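Local coordinates for multicopper oxidase (Arthrobacter sp. FB24, PDB 3GDC), which probably couples the oxidation of phenolic substrates to the reduction of oxygen to water, as a laccase-type enzyme that binds copper, at residues 16-21 / 195-200; 32-37 / 75-80; 44-49 / 61-66; 156-161 / 204-209. One frame throughout, in Å; residues are numbered along the deposited sequence.

Contact 1: 16-21 / 195-200; sequences ILRDFD and FPVKVK
Leu-17 holds CG anti to its backbone N (chi1 -173°), and Val-197 holds CG1 in the same relation to its own N (chi1 -176°). Leu-17 CD2 does the touching, 3.7 Å from Val-197 CG1 and 4.0 Å from Val-197 CG2, which places one methyl against both prongs of the valine; the two side chains cross obliquely. Phe-192 of helix 191-194 packs on both Leu-17 and Val-197. Next along the chain, Arg-18 has a side chain that runs extended from CG to NE. Here helix 13-18, near the N-terminus, is laid against strand 197-200, an outermost strand of the five-stranded sheet in the second cupredoxin domain, a beta sandwich. The Arg-18 guanidinium reaches that strand's backbone, with NH2 2.8 Å from Lys-198 O. A water lying in the guanidinium plane accepts from Arg-18 NH1 at 2.9 Å and from Lys-198 N at 3.1 Å, bridging side chain and strand. Val-197 CG1 also lies 4.0 Å from Arg-18 NH2. Arg-18 NE forms a salt bridge with Asp-163, the residue that opens strand 163-172.

Contact 2: 32-37 / 75-80; sequences RTLREW and ALRIHF
Leu-34 and Arg-77 meet as knob and plate: Leu-34 CD2 stands 3.6 Å above the guanidinium plane of Arg-77, over its centre, while Leu-34 CD1 lies 3.7 Å from Arg-77 NE and also touches Ala-75 CB. Beside them Glu-36 runs alongside Arg-77, pointing the same way, with Glu-36 CG 3.9 Å from Arg-77 CB. The carboxylate then leans to His-79, whose NE2 donates to Glu-36 OE1 at 2.8 Å, in the ring plane and on the anti side of the oxygen; His-79 ND1 is hydrogen-bonded to Thr-118 OG1. An alanine at Arg-77 would probably leave Leu-34 CD2 without the flat group it stands over and Glu-36 without the chain alongside it. Strands 33-49 and 75-82 run parallel here, as neighbours in the cupredoxin sheet, joined by five backbone hydrogen bonds from Ala-75 N to His-79 N. On the opposite face of the sheet, Leu-76 CD2 fits a hollow between Arg-35 CB, at 3.9 Å, and the edge of the Trp-37 indole, 4.0 Å from its CH2. Trp-37 NE1 is hydrogen-bonded to Asp-21 O.

Contact 3: 44-49 / 61-66; sequences KDFEIA and GRIPGP
Lys-44 reaches from strand 33-49 to Gly-61, whose carbonyl lies near the start of the loop between strands 52-59 and 67-71. Strands 33-49 and 52-59 form an antiparallel beta hairpin in the cupredoxin sheet, and this loop carries the chain on from it. From CB the lysine sets off with CG anti to the backbone N (chi1 -177°), which puts CG 3.6 Å above the Phe-46 ring, offset toward its rim. Beyond CG the chain is extended. CD runs past the glycine, 3.8 Å from Gly-61 CA, and CE comes to 3.6 Å from Gly-61 O. NZ closes the path with a 2.8 Å hydrogen bond to Gly-61 O, in the carbonyl plane on a lone pair. Gly-61 has a positive phi, favourable to glycine. The same oxygen meets the edge of the Phe-46 ring, 3.5 Å from Phe-46 CE1, so ammonium and aromatic C-H edge share one carbonyl. Farther round the ring, Ile-63 carries the apolar half of the contact, and it also touches Asn-170 and Tyr-172 of strand 163-172, in a different sheet. Ile-63 CD1 settles against the CD2-CE2 bond of Phe-46, 3.7 Å from Phe-46 CD2 and 3.5 Å from Phe-46 CE2.

Contact 4: 156-161 / 204-209; sequences EGRPPA and LVRIHL
Arg-206 grips the carbonyl of Pro-159 end-on with two nitrogens: NH2 donates to Pro-159 O at 2.7 Å and NH1 to the same Pro-159 O at 2.9 Å, the oxygen lying in the guanidinium plane. Arg-206 NE forms a salt bridge with Glu-257. A leucine in place of Arg-206 would probably leave Pro-159 O without both donors and Glu-257 without its charged mate. Strand 205-211 lies between 163-172 and 253-258 in the six-stranded sheet of the second cupredoxin domain, and the gripped loop leads into 163-172 from strand 147-153 of the first domain's sheet. Both faces of the guanidinium are covered: Arg-158 CD sits 3.8 Å above its plane over the centre, and Ala-161 CB packs 3.7 Å above the opposite face, toward the rim. The Arg-158 chain bends beyond CD, and its own guanidinium, turned 58° from that of Arg-206, pairs with Glu-153. Farther out, Leu-204 CD2 rests 3.8 Å from Pro-160 O.

Contacts 2 and 3 share strand 33-49 in the sheet of the first domain, at separate places on it, their centres 24 Å apart. Along the chain contact 3 is nested within the loop closed by contact 2, and both fall inside the long loop closed by contact 1. Contact 4 comes after contacts 2 and 3 and alternates with contact 1, whose centre is 14 Å away; Val-199 packs on Val-205 between them. Contact 1 is the meeting point: it touches each of the other three, and its Asp-19 forms a salt bridge with Arg-62 of contact 3. Segment 16-21 thus contacts both cupredoxin domains, consistent with a link between the sheets of the two.

Contact 1: 16-21 / 195-200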
loop_
_atom_site.group_PDB
_atom_site.type_symbol
_atom_site.label_atom_id
_atom_site.label_comp_id
_atom_site.label_asym_id
_atom_site.label_seq_id
_atom_site.Cartn_x
_atom_site.Cartn_y
_atom_site.Cartn_z
ATOM N N ILE A 16 17.055 0.876 -22.256
ATOM C CA ILE A 16 16.971 1.395 -20.880
ATOM C C ILE A 16 16.921 0.260 -19.855
ATOM O O ILE A 16 17.544 0.331 -18.788
ATOM C CB ILE A 16 15.755 2.344 -20.731
ATOM C CG1 ILE A 16 16.023 3.628 -21.528
ATOM C CG2 ILE A 16 15.456 2.650 -19.243
ATOM C CD1 ILE A 16 14.912 4.664 -21.471
ATOM N N LEU A 17 16.190 -0.798 -20.206
ATOM C CA LEU A 17 15.995 -1.948 -19.346
ATOM C C LEU A 17 17.309 -2.509 -18.782
ATOM O O LEU A 17 17.359 -2.940 -17.627
ATOM C CB LEU A 17 15.242 -3.031 -20.122
ATOM C CG LEU A 17 14.746 -4.297 -19.450
ATOM C CD1 LEU A 17 13.613 -3.964 -18.471
ATOM C CD2 LEU A 17 14.260 -5.221 -20.557
ATOM N N ARG A 18 18.373 -2.472 -19.578
ATOM C CA ARG A 18 19.637 -3.078 -19.166
ATOM C C ARG A 18 20.840 -2.127 -19.169
ATOM O O ARG A 18 21.979 -2.561 -18.992
ATOM C CB ARG A 18 19.919 -4.316 -20.014
ATOM C CG ARG A 18 18.934 -5.452 -19.781
ATOM C CD ARG A 18 19.322 -6.664 -20.611
ATOM N NE ARG A 18 18.427 -7.801 -20.392
ATOM C CZ ARG A 18 17.362 -8.083 -21.135
ATOM N NH1 ARG A 18 17.035 -7.314 -22.163
ATOM N NH2 ARG A 18 16.626 -9.151 -20.845
ATOM N N ASP A 19 20.576 -0.832 -19.320
ATOM C CA ASP A 19 21.639 0.181 -19.370
ATOM C C ASP A 19 21.950 0.735 -17.965
ATOM O O ASP A 19 21.354 1.714 -17.530
ATOM C CB ASP A 19 21.231 1.307 -20.337
ATOM C CG ASP A 19 22.327 2.352 -20.546
ATOM O OD1 ASP A 19 23.415 2.236 -19.944
ATOM O OD2 ASP A 19 22.088 3.294 -21.334
ATOM N N PHE A 20 22.901 0.109 -17.279
ATOM C CA PHE A 20 23.388 0.600 -15.994
ATOM C C PHE A 20 24.620 1.469 -16.242
ATOM O O PHE A 20 25.664 0.986 -16.706
ATOM C CB PHE A 20 23.686 -0.563 -15.045
ATOM C CG PHE A 20 22.456 -1.344 -14.662
ATOM C CD1 PHE A 20 21.696 -0.963 -13.565
ATOM C CD2 PHE A 20 22.039 -2.426 -15.434
ATOM C CE1 PHE A 20 20.544 -1.671 -13.217
ATOM C CE2 PHE A 20 20.885 -3.135 -15.105
ATOM C CZ PHE A 20 20.139 -2.758 -13.994
ATOM N N ASP A 21 24.458 2.759 -15.985
ATOM C CA ASP A 21 25.500 3.729 -16.259
ATOM C C ASP A 21 26.487 3.782 -15.086
ATOM O O ASP A 21 26.208 4.348 -14.023
ATOM C CB ASP A 21 24.891 5.104 -16.568
ATOM C CG ASP A 21 25.902 6.071 -17.189
ATOM O OD1 ASP A 21 27.112 5.955 -16.899
ATOM O OD2 ASP A 21 25.479 6.950 -17.972
ATOM N N PHE A 195 7.859 -5.812 -28.105
ATOM C CA PHE A 195 9.241 -6.214 -27.920
ATOM C C PHE A 195 9.386 -6.845 -26.548
ATOM O O PHE A 195 9.861 -6.206 -25.615
ATOM C CB PHE A 195 10.172 -5.005 -28.102
ATOM C CG PHE A 195 10.087 -4.413 -29.474
ATOM C CD1 PHE A 195 10.793 -4.990 -30.528
ATOM C CD2 PHE A 195 9.252 -3.329 -29.733
ATOM C CE1 PHE A 195 10.691 -4.477 -31.813
ATOM C CE2 PHE A 195 9.143 -2.809 -31.013
ATOM C CZ PHE A 195 9.867 -3.383 -32.055
ATOM N N PRO A 196 8.921 -8.101 -26.410
ATOM C CA PRO A 196 8.940 -8.731 -25.090
ATOM C C PRO A 196 10.334 -8.776 -24.462
ATOM O O PRO A 196 11.351 -8.814 -25.174
ATOM C CB PRO A 196 8.441 -10.155 -25.373
ATOM C CG PRO A 196 7.604 -10.024 -26.587
ATOM C CD PRO A 196 8.342 -8.998 -27.429
ATOM N N VAL A 197 10.371 -8.769 -23.133
ATOM C CA VAL A 197 11.631 -8.886 -22.393
ATOM C C VAL A 197 12.179 -10.308 -22.520
ATOM O O VAL A 197 11.575 -11.254 -22.020
ATOM C CB VAL A 197 11.427 -8.551 -20.903
ATOM C CG1 VAL A 197 12.761 -8.592 -20.158
ATOM C CG2 VAL A 197 10.776 -7.186 -20.746
ATOM N N LYS A 198 13.329 -10.459 -23.180
ATOM C CA LYS A 198 13.906 -11.792 -23.398
ATOM C C LYS A 198 14.728 -12.274 -22.206
ATOM O O LYS A 198 15.713 -11.631 -21.813
ATOM C CB LYS A 198 14.733 -11.824 -24.692
ATOM C CG LYS A 198 13.919 -11.546 -25.947
ATOM C CD LYS A 198 14.781 -11.684 -27.222
ATOM C CE LYS A 198 13.921 -11.541 -28.471
ATOM N NZ LYS A 198 14.688 -11.802 -29.741
ATOM N N VAL A 199 14.317 -13.404 -21.630
ATOM C CA VAL A 199 15.025 -14.033 -20.504
ATOM C C VAL A 199 15.198 -15.539 -20.764
ATOM O O VAL A 199 14.546 -16.096 -21.643
ATOM C CB VAL A 199 14.289 -13.820 -19.150
ATOM C CG1 VAL A 199 14.201 -12.320 -18.775
ATOM C CG2 VAL A 199 12.901 -14.481 -19.175
ATOM N N LYS A 200 16.067 -16.189 -19.997
ATOM C CA LYS A 200 16.327 -17.617 -20.179
ATOM C C LYS A 200 15.686 -18.454 -19.075
ATOM O O LYS A 200 15.760 -18.100 -17.905
ATOM C CB LYS A 200 17.836 -17.876 -20.226
ATOM C CG LYS A 200 18.519 -17.308 -21.455
ATOM C CD LYS A 200 20.031 -17.304 -21.301
ATOM C CE LYS A 200 20.655 -16.252 -22.209
ATOM N NZ LYS A 200 22.131 -16.201 -22.075
HETATM O O HOH W 1 14.867 -7.865 -24.060
#

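Contact 2: 32-37 / 75-80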
loop_
_atom_site.group_PDB
_atom_site.type_symbol
_atom_site.label_atom_id
_atom_site.label_comp_id
_atom_site.label_asym_id
_atom_site.label_seq_id
_atom_site.Cartn_x
_atom_site.Cartn_y
_atom_site.Cartn_z
ATOM N N ARG A 32 39.553 4.188 -2.446
ATOM C CA ARG A 32 38.166 4.247 -2.927
ATOM C C ARG A 32 38.042 4.684 -4.384
ATOM O O ARG A 32 38.906 5.377 -4.921
ATOM C CB ARG A 32 37.324 5.189 -2.066
ATOM C CG ARG A 32 37.015 4.688 -0.666
ATOM C CD ARG A 32 35.830 5.451 -0.088
ATOM N NE ARG A 32 36.095 6.886 0.031
ATOM C CZ ARG A 32 35.180 7.841 -0.118
ATOM N NH1 ARG A 32 33.920 7.530 -0.412
ATOM N NH2 ARG A 32 35.527 9.116 0.013
ATOM N N THR A 33 36.926 4.296 -4.998
ATOM C CA THR A 33 36.590 4.697 -6.354
ATOM C C THR A 33 35.858 6.038 -6.346
ATOM O O THR A 33 34.944 6.256 -5.538
ATOM C CB THR A 33 35.706 3.622 -7.024
ATOM O OG1 THR A 33 36.458 2.410 -7.152
ATOM C CG2 THR A 33 35.229 4.059 -8.397
ATOM N N LEU A 34 36.301 6.937 -7.217
ATOM C CA LEU A 34 35.584 8.172 -7.503
ATOM C C LEU A 34 34.827 7.975 -8.809
ATOM O O LEU A 34 35.427 7.736 -9.857
ATOM C CB LEU A 34 36.548 9.358 -7.615
ATOM C CG LEU A 34 35.933 10.704 -8.028
ATOM C CD1 LEU A 34 34.963 11.243 -6.967
ATOM C CD2 LEU A 34 37.018 11.732 -8.323
ATOM N N ARG A 35 33.502 8.073 -8.745
ATOM C CA ARG A 35 32.660 7.762 -9.892
ATOM C C ARG A 35 31.897 9.021 -10.287
ATOM O O ARG A 35 31.286 9.660 -9.431
ATOM C CB ARG A 35 31.703 6.628 -9.506
ATOM C CG ARG A 35 31.019 5.950 -10.649
ATOM C CD ARG A 35 30.120 4.816 -10.133
ATOM N NE ARG A 35 30.863 3.736 -9.482
ATOM C CZ ARG A 35 31.447 2.717 -10.114
ATOM N NH1 ARG A 35 31.380 2.604 -11.433
ATOM N NH2 ARG A 35 32.096 1.792 -9.410
ATOM N N GLU A 36 31.941 9.382 -11.564
ATOM C CA GLU A 36 31.378 10.663 -12.027
ATOM C C GLU A 36 30.491 10.557 -13.258
ATOM O O GLU A 36 30.737 9.759 -14.158
ATOM C CB GLU A 36 32.487 11.678 -12.316
ATOM C CG GLU A 36 33.515 11.784 -11.216
ATOM C CD GLU A 36 34.617 12.738 -11.569
ATOM O OE1 GLU A 36 34.327 13.944 -11.703
ATOM O OE2 GLU A 36 35.772 12.276 -11.708
ATOM N N TRP A 37 29.470 11.405 -13.309
ATOM C CA TRP A 37 28.587 11.448 -14.462
ATOM C C TRP A 37 28.317 12.883 -14.849
ATOM O O TRP A 37 28.309 13.770 -13.992
ATOM C CB TRP A 37 27.235 10.813 -14.136
ATOM C CG TRP A 37 27.232 9.372 -13.759
ATOM C CD1 TRP A 37 27.033 8.316 -14.590
ATOM C CD2 TRP A 37 27.372 8.827 -12.438
ATOM N NE1 TRP A 37 27.056 7.144 -13.877
ATOM C CE2 TRP A 37 27.258 7.426 -12.553
ATOM C CE3 TRP A 37 27.591 9.386 -11.171
ATOM C CZ2 TRP A 37 27.351 6.571 -11.452
ATOM C CZ3 TRP A 37 27.683 8.538 -10.070
ATOM C CH2 TRP A 37 27.555 7.143 -10.220
ATOM N N ALA A 75 32.789 7.304 -3.863
ATOM C CA ALA A 75 32.607 8.743 -3.831
ATOM C C ALA A 75 31.974 9.135 -5.161
ATOM O O ALA A 75 32.484 8.773 -6.226
ATOM C CB ALA A 75 33.952 9.454 -3.637
ATOM N N LEU A 76 30.858 9.859 -5.098
ATOM C CA LEU A 76 30.090 10.195 -6.308
ATOM C C LEU A 76 30.100 11.681 -6.624
ATOM O O LEU A 76 30.040 12.521 -5.719
ATOM C CB LEU A 76 28.628 9.712 -6.188
ATOM C CG LEU A 76 28.361 8.263 -5.758
ATOM C CD1 LEU A 76 26.864 7.950 -5.838
ATOM C CD2 LEU A 76 29.149 7.265 -6.592
ATOM N N ARG A 77 30.166 11.987 -7.915
ATOM C CA ARG A 77 30.023 13.349 -8.418
ATOM C C ARG A 77 29.083 13.340 -9.613
ATOM O O ARG A 77 29.333 12.648 -10.610
ATOM C CB ARG A 77 31.377 13.936 -8.838
ATOM C CG ARG A 77 32.324 14.191 -7.683
ATOM C CD ARG A 77 33.591 14.875 -8.171
ATOM N NE ARG A 77 34.588 14.925 -7.106
ATOM C CZ ARG A 77 35.884 15.156 -7.297
ATOM N NH1 ARG A 77 36.363 15.354 -8.522
ATOM N NH2 ARG A 77 36.704 15.178 -6.258
ATOM N N ILE A 78 27.999 14.102 -9.504
ATOM C CA ILE A 78 27.089 14.295 -10.622
ATOM C C ILE A 78 27.186 15.732 -11.082
ATOM O O ILE A 78 26.782 16.640 -10.361
ATOM C CB ILE A 78 25.630 13.969 -10.233
ATOM C CG1 ILE A 78 25.506 12.503 -9.784
ATOM C CG2 ILE A 78 24.679 14.320 -11.370
ATOM C CD1 ILE A 78 25.542 11.525 -10.890
ATOM N N HIS A 79 27.736 15.922 -12.276
ATOM C CA HIS A 79 27.932 17.251 -12.857
ATOM C C HIS A 79 26.687 17.610 -13.639
ATOM O O HIS A 79 26.504 17.169 -14.779
ATOM C CB HIS A 79 29.158 17.257 -13.779
ATOM C CG HIS A 79 30.398 16.741 -13.119
ATOM N ND1 HIS A 79 31.125 17.493 -12.222
ATOM C CD2 HIS A 79 31.025 15.543 -13.204
ATOM C CE1 HIS A 79 32.146 16.779 -11.778
ATOM N NE2 HIS A 79 32.107 15.592 -12.358
ATOM N N PHE A 80 25.830 18.391 -12.998
ATOM C CA PHE A 80 24.533 18.766 -13.539
ATOM C C PHE A 80 24.621 20.087 -14.286
ATOM O O PHE A 80 25.173 21.058 -13.767
ATOM C CB PHE A 80 23.514 18.882 -12.396
ATOM C CG PHE A 80 22.129 19.270 -12.846
ATOM C CD1 PHE A 80 21.484 18.562 -13.861
ATOM C CD2 PHE A 80 21.460 20.328 -12.234
ATOM C CE1 PHE A 80 20.186 18.908 -14.265
ATOM C CE2 PHE A 80 20.169 20.682 -12.627
ATOM C CZ PHE A 80 19.531 19.974 -13.648
#

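Contact 3: 44-49 / 61-66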
loop_
_atom_site.group_PDB
_atom_site.type_symbol
_atom_site.label_atom_id
_atom_site.label_comp_id
_atom_site.label_asym_id
_atom_site.label_seq_id
_atom_site.Cartn_x
_atom_site.Cartn_y
_atom_site.Cartn_z
ATOM N N LYS A 44 12.702 18.280 -24.534
ATOM C CA LYS A 44 12.693 17.372 -25.681
ATOM C C LYS A 44 11.289 16.833 -25.894
ATOM O O LYS A 44 10.619 16.459 -24.935
ATOM C CB LYS A 44 13.661 16.208 -25.442
ATOM C CG LYS A 44 13.805 15.227 -26.610
ATOM C CD LYS A 44 15.041 14.355 -26.465
ATOM C CE LYS A 44 15.134 13.344 -27.600
ATOM N NZ LYS A 44 16.128 12.261 -27.322
ATOM N N ASP A 45 10.867 16.787 -27.153
ATOM C CA ASP A 45 9.604 16.153 -27.535
ATOM C C ASP A 45 9.794 14.657 -27.730
ATOM O O ASP A 45 10.797 14.222 -28.306
ATOM C CB ASP A 45 9.069 16.759 -28.837
ATOM C CG ASP A 45 8.566 18.177 -28.665
ATOM O OD1 ASP A 45 8.467 18.662 -27.517
ATOM O OD2 ASP A 45 8.244 18.808 -29.695
ATOM N N PHE A 46 8.809 13.885 -27.262
ATOM C CA PHE A 46 8.799 12.434 -27.383
ATOM C C PHE A 46 7.444 11.998 -27.929
ATOM O O PHE A 46 6.409 12.443 -27.442
ATOM C CB PHE A 46 9.016 11.778 -26.018
ATOM C CG PHE A 46 10.324 12.149 -25.358
ATOM C CD1 PHE A 46 11.491 11.452 -25.659
ATOM C CD2 PHE A 46 10.380 13.179 -24.422
ATOM C CE1 PHE A 46 12.717 11.780 -25.038
ATOM C CE2 PHE A 46 11.594 13.526 -23.800
ATOM C CZ PHE A 46 12.759 12.818 -24.100
ATOM N N GLU A 47 7.452 11.136 -28.943
ATOM C CA GLU A 47 6.203 10.562 -29.430
ATOM C C GLU A 47 5.882 9.299 -28.643
ATOM O O GLU A 47 6.393 8.226 -28.949
ATOM C CB GLU A 47 6.268 10.282 -30.938
ATOM C CG GLU A 47 4.921 9.810 -31.489
ATOM C CD GLU A 47 4.822 9.875 -33.005
ATOM O OE1 GLU A 47 5.823 10.184 -33.683
ATOM O OE2 GLU A 47 3.718 9.612 -33.518
ATOM N N ILE A 48 5.032 9.435 -27.622
ATOM C CA ILE A 48 4.769 8.333 -26.689
ATOM C C ILE A 48 3.673 7.369 -27.152
ATOM O O ILE A 48 3.660 6.188 -26.776
ATOM C CB ILE A 48 4.476 8.851 -25.257
ATOM C CG1 ILE A 48 3.376 9.919 -25.277
ATOM C CG2 ILE A 48 5.775 9.405 -24.632
ATOM C CD1 ILE A 48 2.625 10.094 -23.963
ATOM N N ALA A 49 2.754 7.895 -27.956
ATOM C CA ALA A 49 1.691 7.125 -28.584
ATOM C C ALA A 49 1.571 7.662 -30.018
ATOM O O ALA A 49 1.942 8.814 -30.268
ATOM C CB ALA A 49 0.389 7.307 -27.819
ATOM N N GLY A 61 18.125 13.629 -22.376
ATOM C CA GLY A 61 17.256 13.384 -23.536
ATOM C C GLY A 61 16.557 12.041 -23.552
ATOM O O GLY A 61 16.192 11.540 -24.621
ATOM N N ARG A 62 16.377 11.448 -22.375
ATOM C CA ARG A 62 15.639 10.189 -22.251
ATOM C C ARG A 62 14.757 10.226 -21.009
ATOM O O ARG A 62 15.099 10.872 -20.005
ATOM C CB ARG A 62 16.602 8.995 -22.171
ATOM C CG ARG A 62 17.648 9.125 -21.072
ATOM C CD ARG A 62 17.600 7.896 -20.157
ATOM N NE ARG A 62 18.544 6.912 -20.580
ATOM C CZ ARG A 62 18.798 5.754 -19.983
ATOM N NH1 ARG A 62 18.156 5.345 -18.884
ATOM N NH2 ARG A 62 19.707 4.990 -20.536
ATOM N N ILE A 63 13.617 9.540 -21.098
ATOM C CA ILE A 63 12.708 9.344 -19.977
ATOM C C ILE A 63 12.445 7.845 -19.866
ATOM O O ILE A 63 11.961 7.256 -20.828
ATOM C CB ILE A 63 11.342 10.065 -20.212
ATOM C CG1 ILE A 63 11.535 11.570 -20.400
ATOM C CG2 ILE A 63 10.419 9.799 -19.046
ATOM C CD1 ILE A 63 10.256 12.311 -20.777
ATOM N N PRO A 64 12.792 7.208 -18.721
ATOM C CA PRO A 64 13.465 7.778 -17.547
ATOM C C PRO A 64 14.882 8.232 -17.899
ATOM O O PRO A 64 15.428 7.808 -18.931
ATOM C CB PRO A 64 13.541 6.590 -16.567
ATOM C CG PRO A 64 13.501 5.360 -17.478
ATOM C CD PRO A 64 12.523 5.769 -18.543
ATOM N N GLY A 65 15.465 9.047 -17.021
ATOM C CA GLY A 65 16.853 9.488 -17.132
ATOM C C GLY A 65 17.832 8.338 -16.944
ATOM O O GLY A 65 17.428 7.185 -16.776
ATOM N N PRO A 66 19.139 8.629 -17.034
ATOM C CA PRO A 66 20.162 7.599 -16.850
ATOM C C PRO A 66 19.945 6.783 -15.577
ATOM O O PRO A 66 19.597 7.341 -14.525
ATOM C CB PRO A 66 21.457 8.410 -16.734
ATOM C CG PRO A 66 21.181 9.650 -17.515
ATOM C CD PRO A 66 19.718 9.947 -17.360
#

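Contact 4: 156-161 / 204-209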
loop_
_atom_site.group_PDB
_atom_site.type_symbol
_atom_site.label_atom_id
_atom_site.label_comp_id
_atom_site.label_asym_id
_atom_site.label_seq_id
_atom_site.Cartn_x
_atom_site.Cartn_y
_atom_site.Cartn_z
ATOM N N GLU A 156 29.124 -6.359 0.208
ATOM C CA GLU A 156 29.096 -7.789 0.518
ATOM C C GLU A 156 27.683 -8.344 0.727
ATOM O O GLU A 156 26.878 -7.764 1.465
ATOM C CB GLU A 156 29.984 -8.075 1.736
ATOM C CG GLU A 156 31.448 -8.384 1.371
ATOM C CD GLU A 156 32.471 -7.568 2.159
ATOM O OE1 GLU A 156 32.067 -6.704 2.975
ATOM O OE2 GLU A 156 33.692 -7.788 1.945
ATOM N N GLY A 157 27.383 -9.451 0.047
ATOM C CA GLY A 157 26.203 -10.252 0.363
ATOM C C GLY A 157 25.166 -10.558 -0.709
ATOM O O GLY A 157 24.202 -11.274 -0.424
ATOM N N ARG A 158 25.339 -10.044 -1.928
ATOM C CA ARG A 158 24.331 -10.266 -2.987
ATOM C C ARG A 158 24.782 -11.187 -4.140
ATOM O O ARG A 158 25.622 -10.803 -4.961
ATOM C CB ARG A 158 23.767 -8.937 -3.522
ATOM C CG ARG A 158 22.271 -9.000 -3.856
ATOM C CD ARG A 158 21.752 -7.729 -4.548
ATOM N NE ARG A 158 21.266 -6.702 -3.623
ATOM C CZ ARG A 158 21.208 -5.402 -3.916
ATOM N NH1 ARG A 158 21.603 -4.967 -5.112
ATOM N NH2 ARG A 158 20.754 -4.529 -3.022
ATOM N N PRO A 159 24.212 -12.410 -4.202
ATOM C CA PRO A 159 24.540 -13.420 -5.227
ATOM C C PRO A 159 24.419 -12.869 -6.649
ATOM O O PRO A 159 23.529 -12.058 -6.910
ATOM C CB PRO A 159 23.480 -14.503 -5.006
ATOM C CG PRO A 159 23.070 -14.353 -3.595
ATOM C CD PRO A 159 23.186 -12.897 -3.263
ATOM N N PRO A 160 25.295 -13.316 -7.569
ATOM C CA PRO A 160 25.262 -12.751 -8.917
ATOM C C PRO A 160 23.989 -13.164 -9.654
ATOM O O PRO A 160 23.597 -14.331 -9.603
ATOM C CB PRO A 160 26.499 -13.357 -9.587
ATOM C CG PRO A 160 26.723 -14.633 -8.868
ATOM C CD PRO A 160 26.330 -14.359 -7.438
ATOM N N ALA A 161 23.338 -12.196 -10.293
ATOM C CA ALA A 161 22.169 -12.476 -11.124
ATOM C C ALA A 161 22.626 -12.826 -12.528
ATOM O O ALA A 161 23.647 -12.321 -13.000
ATOM C CB ALA A 161 21.236 -11.276 -11.164
ATOM N N LEU A 204 18.579 -16.777 -12.996
ATOM C CA LEU A 204 18.196 -15.797 -11.981
ATOM C C LEU A 204 18.045 -14.393 -12.567
ATOM O O LEU A 204 19.030 -13.762 -12.971
ATOM C CB LEU A 204 19.199 -15.779 -10.830
ATOM C CG LEU A 204 18.818 -14.877 -9.651
ATOM C CD1 LEU A 204 17.494 -15.297 -9.024
ATOM C CD2 LEU A 204 19.935 -14.916 -8.610
ATOM N N VAL A 205 16.803 -13.914 -12.603
ATOM C CA VAL A 205 16.484 -12.584 -13.116
ATOM C C VAL A 205 16.288 -11.646 -11.919
ATOM O O VAL A 205 15.559 -11.982 -10.993
ATOM C CB VAL A 205 15.215 -12.621 -14.003
ATOM C CG1 VAL A 205 14.789 -11.197 -14.419
ATOM C CG2 VAL A 205 15.440 -13.516 -15.228
ATOM N N ARG A 206 16.961 -10.490 -11.932
ATOM C CA ARG A 206 16.874 -9.519 -10.853
ATOM C C ARG A 206 16.409 -8.186 -11.445
ATOM O O ARG A 206 17.070 -7.611 -12.315
ATOM C CB ARG A 206 18.236 -9.352 -10.140
ATOM C CG ARG A 206 18.277 -8.281 -9.058
ATOM C CD ARG A 206 19.597 -8.298 -8.252
ATOM N NE ARG A 206 19.756 -9.562 -7.530
ATOM C CZ ARG A 206 20.906 -10.226 -7.395
ATOM N NH1 ARG A 206 22.022 -9.747 -7.922
ATOM N NH2 ARG A 206 20.930 -11.379 -6.730
ATOM N N ILE A 207 15.269 -7.708 -10.970
ATOM C CA ILE A 207 14.681 -6.485 -11.495
ATOM C C ILE A 207 14.681 -5.404 -10.418
ATOM O O ILE A 207 14.188 -5.621 -9.314
ATOM C CB ILE A 207 13.214 -6.724 -11.963
ATOM C CG1 ILE A 207 13.136 -7.876 -12.970
ATOM C CG2 ILE A 207 12.614 -5.424 -12.545
ATOM C CD1 ILE A 207 11.691 -8.371 -13.233
ATOM N N HIS A 208 15.209 -4.236 -10.759
ATOM C CA HIS A 208 15.067 -3.061 -9.913
ATOM C C HIS A 208 13.824 -2.300 -10.365
ATOM O O HIS A 208 13.839 -1.662 -11.412
ATOM C CB HIS A 208 16.309 -2.181 -10.031
ATOM C CG HIS A 208 17.554 -2.893 -9.625
ATOM N ND1 HIS A 208 17.994 -2.939 -8.321
ATOM C CD2 HIS A 208 18.414 -3.651 -10.345
ATOM C CE1 HIS A 208 19.092 -3.672 -8.259
ATOM N NE2 HIS A 208 19.362 -4.125 -9.470
ATOM N N LEU A 209 12.769 -2.355 -9.557
ATOM C CA LEU A 209 11.477 -1.756 -9.935
ATOM C C LEU A 209 11.234 -0.486 -9.158
ATOM O O LEU A 209 11.212 -0.517 -7.928
ATOM C CB LEU A 209 10.334 -2.740 -9.645
ATOM C CG LEU A 209 8.930 -2.232 -9.988
ATOM C CD1 LEU A 209 8.754 -2.216 -11.489
ATOM C CD2 LEU A 209 7.904 -3.148 -9.328
#